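Local coordinates for uncharacterized protein DUF849 (Burkholderia xenovorans LB400, PDB 3E02) that binds a zinc ion and probably acts as a beta-keto acid cleavage enzyme, as its relatives that cleave 3-keto-5-aminohexanoate do, at residues A[8-13]-A[44-49]; A[112-117]-A[169-174]; A[199-204]-A[231-236]. All coordinates share one frame; numbering follows the deposited sequence. Where two conformers were deposited one is given.

Interaction 1: A[8-13]-A[44-49]; sequences IIITCA and AGAAML
Ile-10 O takes two weak bonds from the segment 44-49. Ala-47 N lies 2.9 Å from it, with a bent N-H...O angle of 129°. Met-48 N is further off, at 3.4 Å, on a straighter line. One residue further on the pairing becomes regular, with Cys-12 N bonding to Met-48 O over 2.8 Å at 166°. Leu-49 CA then closes to 3.3 Å from Cys-12 O in a CA-H...O contact.

Side chains sort themselves to the two faces. On one, Thr-11 and selenomethionine Met-48 run side by side; the chain of Met-48 is extended until chi3 (67°) folds CE back to 3.2 Å from Thr-11 OG1, a tight methyl-to-hydroxyl approach. On the other, Cys-12 CB touches both Ala-46 CB (3.9 Å) and Leu-49 CD2, with Asn-273 of the helix 273-286 beyond it.

Before the strands join, a water hydrogen-bonds to Ile-10 N (3.0 Å) and to Gly-45 O. Gly-45 ends the helix 31-44 in a Schellman motif with positive phi, and the chain swings into the strand from there. This is the beta-alpha-beta crossover that starts the barrel. Thr-11 has its side chain about 4 Å from that of zinc ligand His-50, two residues past Met-48, which is consistent with a second-shell position for the threonine; the rest of the contact is backbone bonding and small apolar groups.

Interaction 2: A[112-117]-A[169-174]; sequences MNMGSL and FEFECY. With EDO (1,2-ethanediol), chain D.
Selenomethionine Met-112 and Phe-171 pair where two neighbouring parallel strands of the barrel, 109-113 and 168-173, run together. Met-112 N bonds to Glu-170 O, and Glu-172 N returns a 2.8 Å bond to Met-112 O, coming in from above the carbonyl plane. Met-114 N closes the run on Glu-172 O at 3.0 Å, this time in the plane of the carbonyl.

On the face with Met-112 and Phe-171 the chemistry is selenium and ring. Met-112 starts with CG anti to the backbone N (chi1 179°) and then bends twice, which carries CE over one face of the Phe-169 ring, 4.0 Å from its centroid: a CH-pi contact within a Met-aromatic pair. Met-114 differs: its CG is anti to the carbonyl carbon, and the selenium itself comes up obliquely, SE 3.8 Å from Phe-171 CD1. Met-159 of the helix 152-163 and Leu-182 of the helix 176-187 pack against this layer.

The opposite face is mostly polar. The Glu-170 side chain is about 3 Å from that of zinc ligand His-50, with OE1 bonded to Asn-84. Asn-113 OD1 touches Glu-172 CG and lies in the plane of the Tyr-174 ring at its edge, 3.1 Å from Tyr-174 OH, which may donate to it. Ethanediol O2 reaches that OH in a weak bond, and the ethanediol is also hydrogen-bonded to Asp-260. Leu-117 turns CD2 over a face of the same ring, while CD1 touches Tyr-174 CB. With the side chain of Tyr-174 about 6 Å from the zinc ion, this division into an apolar outer layer under helices and polar groups around the mouth is that of a TIM-barrel active site.

Interaction 3: A[199-204]-A[231-236]; sequences CVFGIL and LSVLAA. With EDO (1,2-ethanediol), chain J.
Phe-201 O is gripped twice by the segment 231-236. Ala-236 N bonds to it at 3.1 Å, and Ala-235 CA adds a CA-H...O contact at 3.3 Å. Cys-199 O, two residues back, is held the same way, by Leu-234 N nearly along the C=O axis and by Val-233 CA. In the other direction Cys-199 N gives a 2.8 Å bond to Ser-232 O, and Phe-201 N bonds to Leu-234 O, an oxygen that also lies at the edge of the Phe-201 ring, near CD1. These four bonds give a regular parallel pairing in which the strand axes are 4.9 Å apart and 17° from parallel.

Strands 195-201 and 229-235, with the helix 211-225 between them in sequence, form a right-handed beta-alpha-beta crossover of the TIM barrel. Its two faces are filled differently. Inside, Leu-234 has CG in the crowded position between backbone N and carbonyl carbon (chi1 84°), which spreads its two methyls against both branches of Val-200: CD1 meets CG1 at 3.7 Å and CD2 meets CG2 at 3.8 Å. The leucine side chain is about 7 Å from the zinc ion, so this apolar pair lies close to the metal site. Facing the helices, Phe-201 CE1 touches Val-233 CG1 obliquely, Cys-199 SG rests on Leu-231 CD1, and the Phe-201 ring meets that of Phe-243 on the helix 240-249.

Past the strand end, Gly-202 turns with a positive phi of 95°, where a CB would jam against the carbonyl O of Phe-201 and come tight on Ala-236 CB. An ethanediol donates to Ile-203 O at 2.7 Å and, more weakly, to Gly-202 O, while Leu-204 reaches on to Phe-152 of a second subunit.

Overall arrangement
All three contacts are buried parallel strand pairs of one TIM barrel. Interactions 1 and 3 each belong to a beta-alpha-beta unit, whereas interaction 2 joins strands with a longer connection between them. Interactions 2 and 3 are adjoining: Cys-173 O lies 2.9 Å from Val-200 N, a probable hydrogen bond, and Tyr-174 CE2 packs on Val-200 CG1. Interaction 1 stands apart, its centre about 19 Å from that of interaction 2, on the opposite side of the chain's centre. Backbone bonding is most regular in 199-204 with 231-236 and weakest where 44-49 enters its strand. Inward-facing groups are mixed in 1, mostly polar in 2 and largely aliphatic in 3, where Val-200 meets Leu-234.

Interaction 1: A[8-13]-A[44-49]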
loop_
_atom_site.group_PDB
_atom_site.type_symbol
_atom_site.label_atom_id
_atom_site.label_comp_id
_atom_site.label_asym_id
_atom_site.label_seq_id
_atom_site.Cartn_x
_atom_site.Cartn_y
_atom_site.Cartn_z
ATOM N N ILE A 8 -14.860 -7.108 -20.053
ATOM C CA ILE A 8 -15.335 -6.932 -18.683
ATOM C C ILE A 8 -16.698 -7.587 -18.497
ATOM O O ILE A 8 -17.630 -7.325 -19.268
ATOM C CB ILE A 8 -15.432 -5.430 -18.303
ATOM C CG1 ILE A 8 -14.045 -4.773 -18.328
ATOM C CG2 ILE A 8 -16.067 -5.244 -16.915
ATOM C CD1 ILE A 8 -14.086 -3.239 -18.169
ATOM N N ILE A 9 -16.817 -8.421 -17.471
ATOM C CA ILE A 9 -18.104 -9.010 -17.106
ATOM C C ILE A 9 -18.851 -7.982 -16.264
ATOM O O ILE A 9 -18.360 -7.567 -15.207
ATOM C CB ILE A 9 -17.945 -10.288 -16.254
ATOM C CG1 ILE A 9 -17.179 -11.361 -17.033
ATOM C CG2 ILE A 9 -19.338 -10.839 -15.807
ATOM C CD1 ILE A 9 -16.884 -12.617 -16.216
ATOM N N ILE A 10 -20.022 -7.566 -16.741
ATOM C CA ILE A 10 -20.951 -6.752 -15.960
ATOM C C ILE A 10 -21.942 -7.745 -15.350
ATOM O O ILE A 10 -22.667 -8.436 -16.085
ATOM C CB ILE A 10 -21.762 -5.734 -16.789
ATOM C CG1 ILE A 10 -20.838 -4.695 -17.445
ATOM C CG2 ILE A 10 -22.817 -5.031 -15.879
ATOM C CD1 ILE A 10 -21.556 -3.700 -18.358
ATOM N N THR A 11 -21.940 -7.832 -14.023
ATOM C CA THR A 11 -22.915 -8.622 -13.293
ATOM C C THR A 11 -23.968 -7.633 -12.793
ATOM O O THR A 11 -23.629 -6.532 -12.335
ATOM C CB THR A 11 -22.298 -9.363 -12.108
ATOM O OG1 THR A 11 -21.302 -10.287 -12.573
ATOM C CG2 THR A 11 -23.378 -10.165 -11.308
ATOM N N CYS A 12 -25.242 -8.007 -12.908
ATOM C CA CYS A 12 -26.327 -7.213 -12.332
ATOM C C CYS A 12 -27.006 -7.986 -11.201
ATOM O O CYS A 12 -27.608 -9.043 -11.448
ATOM C CB CYS A 12 -27.357 -6.834 -13.355
ATOM S SG CYS A 12 -28.684 -5.821 -12.626
ATOM N N ALA A 13 -26.903 -7.452 -9.985
ATOM C CA ALA A 13 -27.556 -7.996 -8.790
ATOM C C ALA A 13 -28.917 -7.293 -8.709
ATOM O O ALA A 13 -29.036 -6.147 -8.268
ATOM C CB ALA A 13 -26.706 -7.782 -7.552
ATOM N N ALA A 44 -29.169 -4.337 -21.640
ATOM C CA ALA A 44 -28.286 -3.176 -21.466
ATOM C C ALA A 44 -26.794 -3.556 -21.476
ATOM O O ALA A 44 -25.948 -2.669 -21.587
ATOM C CB ALA A 44 -28.621 -2.417 -20.175
ATOM N N GLY A 45 -26.474 -4.851 -21.322
ATOM C CA GLY A 45 -25.102 -5.350 -21.337
ATOM C C GLY A 45 -24.687 -6.300 -20.224
ATOM O O GLY A 45 -23.548 -6.754 -20.232
ATOM N N ALA A 46 -25.561 -6.587 -19.256
ATOM C CA ALA A 46 -25.218 -7.520 -18.177
ATOM C C ALA A 46 -25.029 -8.952 -18.716
ATOM O O ALA A 46 -25.958 -9.526 -19.271
ATOM C CB ALA A 46 -26.282 -7.513 -17.093
ATOM N N ALA A 47 -23.818 -9.489 -18.578
ATOM C CA ALA A 47 -23.496 -10.876 -18.961
ATOM C C ALA A 47 -23.990 -11.892 -17.923
ATOM O O ALA A 47 -24.223 -13.069 -18.265
ATOM C CB ALA A 47 -21.971 -11.045 -19.166
HETATM N N MSE A 48 -24.124 -11.447 -16.662
HETATM C CA MSE A 48 -24.548 -12.300 -15.556
HETATM C C MSE A 48 -25.563 -11.567 -14.663
HETATM O O MSE A 48 -25.448 -10.359 -14.446
HETATM C CB MSE A 48 -23.310 -12.739 -14.752
HETATM C CG MSE A 48 -23.614 -13.653 -13.556
HETATM SE SE MSE A 48 -22.113 -14.789 -13.042
HETATM C CE MSE A 48 -20.944 -13.490 -12.422
ATOM N N LEU A 49 -26.559 -12.312 -14.190
ATOM C CA LEU A 49 -27.602 -11.812 -13.300
ATOM C C LEU A 49 -27.486 -12.548 -11.984
ATOM O O LEU A 49 -27.533 -13.782 -11.982
ATOM C CB LEU A 49 -28.982 -12.063 -13.909
ATOM C CG LEU A 49 -29.245 -11.405 -15.256
ATOM C CD1 LEU A 49 -30.592 -11.853 -15.795
ATOM C CD2 LEU A 49 -29.165 -9.876 -15.137
HETATM O O HOH W 1 -21.006 -7.836 -19.520
#

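Interaction 2: A[112-117]-A[169-174]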
loop_
_atom_site.group_PDB
_atom_site.type_symbol
_atom_site.label_atom_id
_atom_site.label_comp_id
_atom_site.label_asym_id
_atom_site.label_seq_id
_atom_site.Cartn_x
_atom_site.Cartn_y
_atom_site.Cartn_z
HETATM N N MSE A 112 -20.936 -17.535 -3.112
HETATM C CA MSE A 112 -20.325 -18.290 -2.012
HETATM C C MSE A 112 -19.646 -17.289 -1.092
HETATM O O MSE A 112 -18.598 -16.758 -1.421
HETATM C CB MSE A 112 -19.333 -19.318 -2.586
HETATM C CG MSE A 112 -18.564 -20.202 -1.606
HETATM SE SE MSE A 112 -19.685 -21.319 -0.505
HETATM C CE MSE A 112 -20.798 -22.241 -1.899
ATOM N N ASN A 113 -20.263 -17.029 0.055
ATOM C CA ASN A 113 -19.749 -16.060 1.023
ATOM C C ASN A 113 -18.560 -16.684 1.756
ATOM O O ASN A 113 -18.693 -17.773 2.320
ATOM C CB ASN A 113 -20.877 -15.626 1.934
ATOM C CG ASN A 113 -21.975 -14.906 1.158
ATOM O OD1 ASN A 113 -21.740 -13.840 0.614
ATOM N ND2 ASN A 113 -23.159 -15.528 1.052
HETATM N N MSE A 114 -17.408 -15.999 1.713
HETATM C CA MSE A 114 -16.124 -16.571 2.196
HETATM C C MSE A 114 -15.729 -16.380 3.659
HETATM O O MSE A 114 -14.611 -16.710 4.048
HETATM C CB MSE A 114 -14.987 -16.166 1.241
HETATM C CG MSE A 114 -15.061 -16.837 -0.123
HETATM SE SE MSE A 114 -15.192 -18.778 -0.016
HETATM C CE MSE A 114 -13.743 -19.120 1.048
ATOM N N GLY A 115 -16.649 -15.918 4.484
ATOM C CA GLY A 115 -16.354 -15.794 5.905
ATOM C C GLY A 115 -17.537 -15.304 6.685
ATOM O O GLY A 115 -18.511 -14.820 6.102
ATOM N N SER A 116 -17.464 -15.469 7.997
ATOM C CA SER A 116 -18.519 -15.015 8.895
ATOM C C SER A 116 -18.198 -13.590 9.294
ATOM O O SER A 116 -17.036 -13.261 9.584
ATOM C CB SER A 116 -18.624 -15.907 10.130
ATOM O OG SER A 116 -18.898 -17.250 9.778
ATOM N N LEU A 117 -19.198 -12.719 9.263
ATOM C CA LEU A 117 -19.013 -11.343 9.696
ATOM C C LEU A 117 -20.280 -10.729 10.256
ATOM O O LEU A 117 -21.388 -11.132 9.881
ATOM C CB LEU A 117 -18.557 -10.459 8.517
ATOM C CG LEU A 117 -19.507 -10.226 7.317
ATOM C CD1 LEU A 117 -19.229 -8.897 6.609
ATOM C CD2 LEU A 117 -19.467 -11.396 6.331
ATOM N N PHE A 169 -18.330 -20.923 -8.605
ATOM C CA PHE A 169 -18.686 -19.945 -7.582
ATOM C C PHE A 169 -18.210 -18.529 -7.770
ATOM O O PHE A 169 -17.135 -18.292 -8.315
ATOM C CB PHE A 169 -18.200 -20.414 -6.204
ATOM C CG PHE A 169 -18.724 -21.761 -5.821
ATOM C CD1 PHE A 169 -20.099 -21.949 -5.615
ATOM C CD2 PHE A 169 -17.865 -22.846 -5.672
ATOM C CE1 PHE A 169 -20.609 -23.214 -5.279
ATOM C CE2 PHE A 169 -18.367 -24.117 -5.334
ATOM C CZ PHE A 169 -19.738 -24.302 -5.139
ATOM N N GLU A 170 -19.077 -17.610 -7.343
ATOM C CA GLU A 170 -18.778 -16.181 -7.251
ATOM C C GLU A 170 -18.375 -16.093 -5.768
ATOM O O GLU A 170 -19.245 -16.108 -4.896
ATOM C CB GLU A 170 -20.021 -15.320 -7.572
ATOM C CG GLU A 170 -19.868 -13.762 -7.470
ATOM C CD GLU A 170 -21.212 -12.992 -7.357
ATOM O OE1 GLU A 170 -22.276 -13.606 -7.147
ATOM O OE2 GLU A 170 -21.217 -11.740 -7.430
ATOM N N PHE A 171 -17.072 -16.034 -5.492
ATOM C CA PHE A 171 -16.563 -15.981 -4.110
ATOM C C PHE A 171 -16.709 -14.567 -3.550
ATOM O O PHE A 171 -15.977 -13.661 -3.980
ATOM C CB PHE A 171 -15.099 -16.439 -4.052
ATOM C CG PHE A 171 -14.875 -17.835 -4.554
ATOM C CD1 PHE A 171 -15.315 -18.926 -3.813
ATOM C CD2 PHE A 171 -14.204 -18.069 -5.760
ATOM C CE1 PHE A 171 -15.113 -20.239 -4.267
ATOM C CE2 PHE A 171 -13.983 -19.374 -6.223
ATOM C CZ PHE A 171 -14.442 -20.466 -5.476
ATOM N N GLU A 172 -17.637 -14.375 -2.609
ATOM C CA GLU A 172 -17.897 -13.043 -2.027
ATOM C C GLU A 172 -16.946 -12.832 -0.865
ATOM O O GLU A 172 -17.037 -13.533 0.135
ATOM C CB GLU A 172 -19.326 -12.857 -1.513
ATOM C CG GLU A 172 -20.429 -13.440 -2.342
ATOM C CD GLU A 172 -20.443 -12.974 -3.763
ATOM O OE1 GLU A 172 -19.967 -11.869 -4.067
ATOM O OE2 GLU A 172 -20.979 -13.727 -4.578
ATOM N N CYS A 173 -16.049 -11.860 -1.009
ATOM C CA CYS A 173 -15.011 -11.555 -0.032
ATOM C C CYS A 173 -15.263 -10.150 0.519
ATOM O O CYS A 173 -15.071 -9.169 -0.188
ATOM C CB CYS A 173 -13.650 -11.659 -0.725
ATOM S SG CYS A 173 -13.289 -13.334 -1.377
ATOM N N TYR A 174 -15.726 -10.076 1.766
ATOM C CA TYR A 174 -16.073 -8.825 2.465
ATOM C C TYR A 174 -14.923 -8.217 3.264
ATOM O O TYR A 174 -15.088 -7.158 3.847
ATOM C CB TYR A 174 -17.226 -9.058 3.448
ATOM C CG TYR A 174 -18.509 -9.492 2.819
ATOM C CD1 TYR A 174 -18.698 -10.819 2.436
ATOM C CD2 TYR A 174 -19.562 -8.592 2.623
ATOM C CE1 TYR A 174 -19.877 -11.245 1.843
ATOM C CE2 TYR A 174 -20.774 -9.020 2.032
ATOM C CZ TYR A 174 -20.913 -10.355 1.657
ATOM O OH TYR A 174 -22.072 -10.823 1.089
HETATM C C1 EDO D . -25.128 -6.444 -1.005
HETATM O O1 EDO D . -24.816 -5.076 -1.298
HETATM C C2 EDO D . -23.895 -7.127 -0.423
HETATM O O2 EDO D . -24.260 -8.372 0.188
#

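Interaction 3: A[199-204]-A[231-236]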
loop_
_atom_site.group_PDB
_atom_site.type_symbol
_atom_site.label_atom_id
_atom_site.label_comp_id
_atom_site.label_asym_id
_atom_site.label_seq_id
_atom_site.Cartn_x
_atom_site.Cartn_y
_atom_site.Cartn_z
ATOM N N CYS A 199 -14.970 -8.780 -4.511
ATOM C CA CYS A 199 -14.654 -7.997 -3.313
ATOM C C CYS A 199 -15.829 -7.057 -3.031
ATOM O O CYS A 199 -16.295 -6.363 -3.936
ATOM C CB CYS A 199 -13.356 -7.242 -3.485
ATOM S SG CYS A 199 -11.969 -8.391 -3.735
ATOM N N VAL A 200 -16.275 -7.025 -1.776
ATOM C CA VAL A 200 -17.483 -6.307 -1.353
ATOM C C VAL A 200 -17.135 -5.205 -0.372
ATOM O O VAL A 200 -16.635 -5.486 0.725
ATOM C CB VAL A 200 -18.480 -7.286 -0.694
ATOM C CG1 VAL A 200 -19.756 -6.574 -0.315
ATOM C CG2 VAL A 200 -18.768 -8.478 -1.629
ATOM N N PHE A 201 -17.435 -3.954 -0.750
ATOM C CA PHE A 201 -17.062 -2.777 0.048
ATOM C C PHE A 201 -18.250 -1.981 0.566
ATOM O O PHE A 201 -19.260 -1.852 -0.115
ATOM C CB PHE A 201 -16.185 -1.848 -0.785
ATOM C CG PHE A 201 -14.954 -2.508 -1.301
ATOM C CD1 PHE A 201 -14.977 -3.178 -2.524
ATOM C CD2 PHE A 201 -13.782 -2.528 -0.545
ATOM C CE1 PHE A 201 -13.853 -3.857 -2.985
ATOM C CE2 PHE A 201 -12.639 -3.191 -1.015
ATOM C CZ PHE A 201 -12.682 -3.852 -2.233
ATOM N N GLY A 202 -18.104 -1.455 1.781
ATOM C CA GLY A 202 -19.098 -0.561 2.364
ATOM C C GLY A 202 -20.149 -1.138 3.281
ATOM O O GLY A 202 -21.010 -0.393 3.722
ATOM N N ILE A 203 -20.092 -2.433 3.591
ATOM C CA ILE A 203 -21.037 -3.027 4.540
ATOM C C ILE A 203 -20.478 -2.788 5.945
ATOM O O ILE A 203 -19.291 -3.017 6.177
ATOM C CB ILE A 203 -21.227 -4.545 4.318
ATOM C CG1 ILE A 203 -21.779 -4.834 2.909
ATOM C CG2 ILE A 203 -22.134 -5.166 5.408
ATOM C CD1 ILE A 203 -23.181 -4.297 2.653
ATOM N N LEU A 204 -21.334 -2.345 6.874
ATOM C CA LEU A 204 -20.938 -2.164 8.284
ATOM C C LEU A 204 -20.818 -3.575 8.892
ATOM O O LEU A 204 -21.815 -4.291 9.061
ATOM C CB LEU A 204 -21.925 -1.282 9.060
ATOM C CG LEU A 204 -21.600 -0.968 10.528
ATOM C CD1 LEU A 204 -20.168 -0.415 10.690
ATOM C CD2 LEU A 204 -22.661 -0.032 11.178
ATOM N N LEU A 231 -10.837 -10.616 -10.772
ATOM C CA LEU A 231 -11.298 -9.652 -9.777
ATOM C C LEU A 231 -12.658 -9.133 -10.227
ATOM O O LEU A 231 -12.850 -8.850 -11.415
ATOM C CB LEU A 231 -10.336 -8.458 -9.688
ATOM C CG LEU A 231 -10.683 -7.283 -8.764
ATOM C CD1 LEU A 231 -10.725 -7.749 -7.305
ATOM C CD2 LEU A 231 -9.730 -6.108 -8.968
ATOM N N SER A 232 -13.608 -9.070 -9.287
ATOM C CA SER A 232 -14.872 -8.371 -9.487
ATOM C C SER A 232 -15.082 -7.514 -8.232
ATOM O O SER A 232 -14.530 -7.806 -7.144
ATOM C CB SER A 232 -16.033 -9.317 -9.770
ATOM O OG SER A 232 -17.195 -8.579 -10.147
ATOM N N VAL A 233 -15.853 -6.444 -8.382
ATOM C CA VAL A 233 -16.086 -5.502 -7.300
ATOM C C VAL A 233 -17.552 -5.046 -7.250
ATOM O O VAL A 233 -18.186 -4.854 -8.292
ATOM C CB VAL A 233 -15.169 -4.238 -7.449
ATOM C CG1 VAL A 233 -15.560 -3.125 -6.497
ATOM C CG2 VAL A 233 -13.666 -4.595 -7.277
ATOM N N LEU A 234 -18.070 -4.940 -6.029
ATOM C CA LEU A 234 -19.354 -4.281 -5.757
ATOM C C LEU A 234 -19.100 -3.341 -4.585
ATOM O O LEU A 234 -18.233 -3.615 -3.728
ATOM C CB LEU A 234 -20.468 -5.275 -5.423
ATOM C CG LEU A 234 -20.651 -5.808 -3.995
ATOM C CD1 LEU A 234 -21.416 -4.804 -3.097
ATOM C CD2 LEU A 234 -21.361 -7.136 -3.993
ATOM N N ALA A 235 -19.857 -2.249 -4.528
ATOM C CA ALA A 235 -19.799 -1.334 -3.378
ATOM C C ALA A 235 -21.192 -0.815 -3.091
ATOM O O ALA A 235 -22.003 -0.651 -4.010
ATOM C CB ALA A 235 -18.792 -0.217 -3.582
ATOM N N ALA A 236 -21.476 -0.597 -1.805
ATOM C CA ALA A 236 -22.800 -0.176 -1.353
ATOM C C ALA A 236 -23.124 1.291 -1.673
ATOM O O ALA A 236 -22.258 2.168 -1.570
ATOM C CB ALA A 236 -22.930 -0.418 0.171
HETATM C C1 EDO J . -18.631 1.377 7.011
HETATM O O1 EDO J . -19.923 0.989 6.498
HETATM C C2 EDO J . -17.615 0.236 7.014
HETATM O O2 EDO J . -17.802 -0.746 5.982
#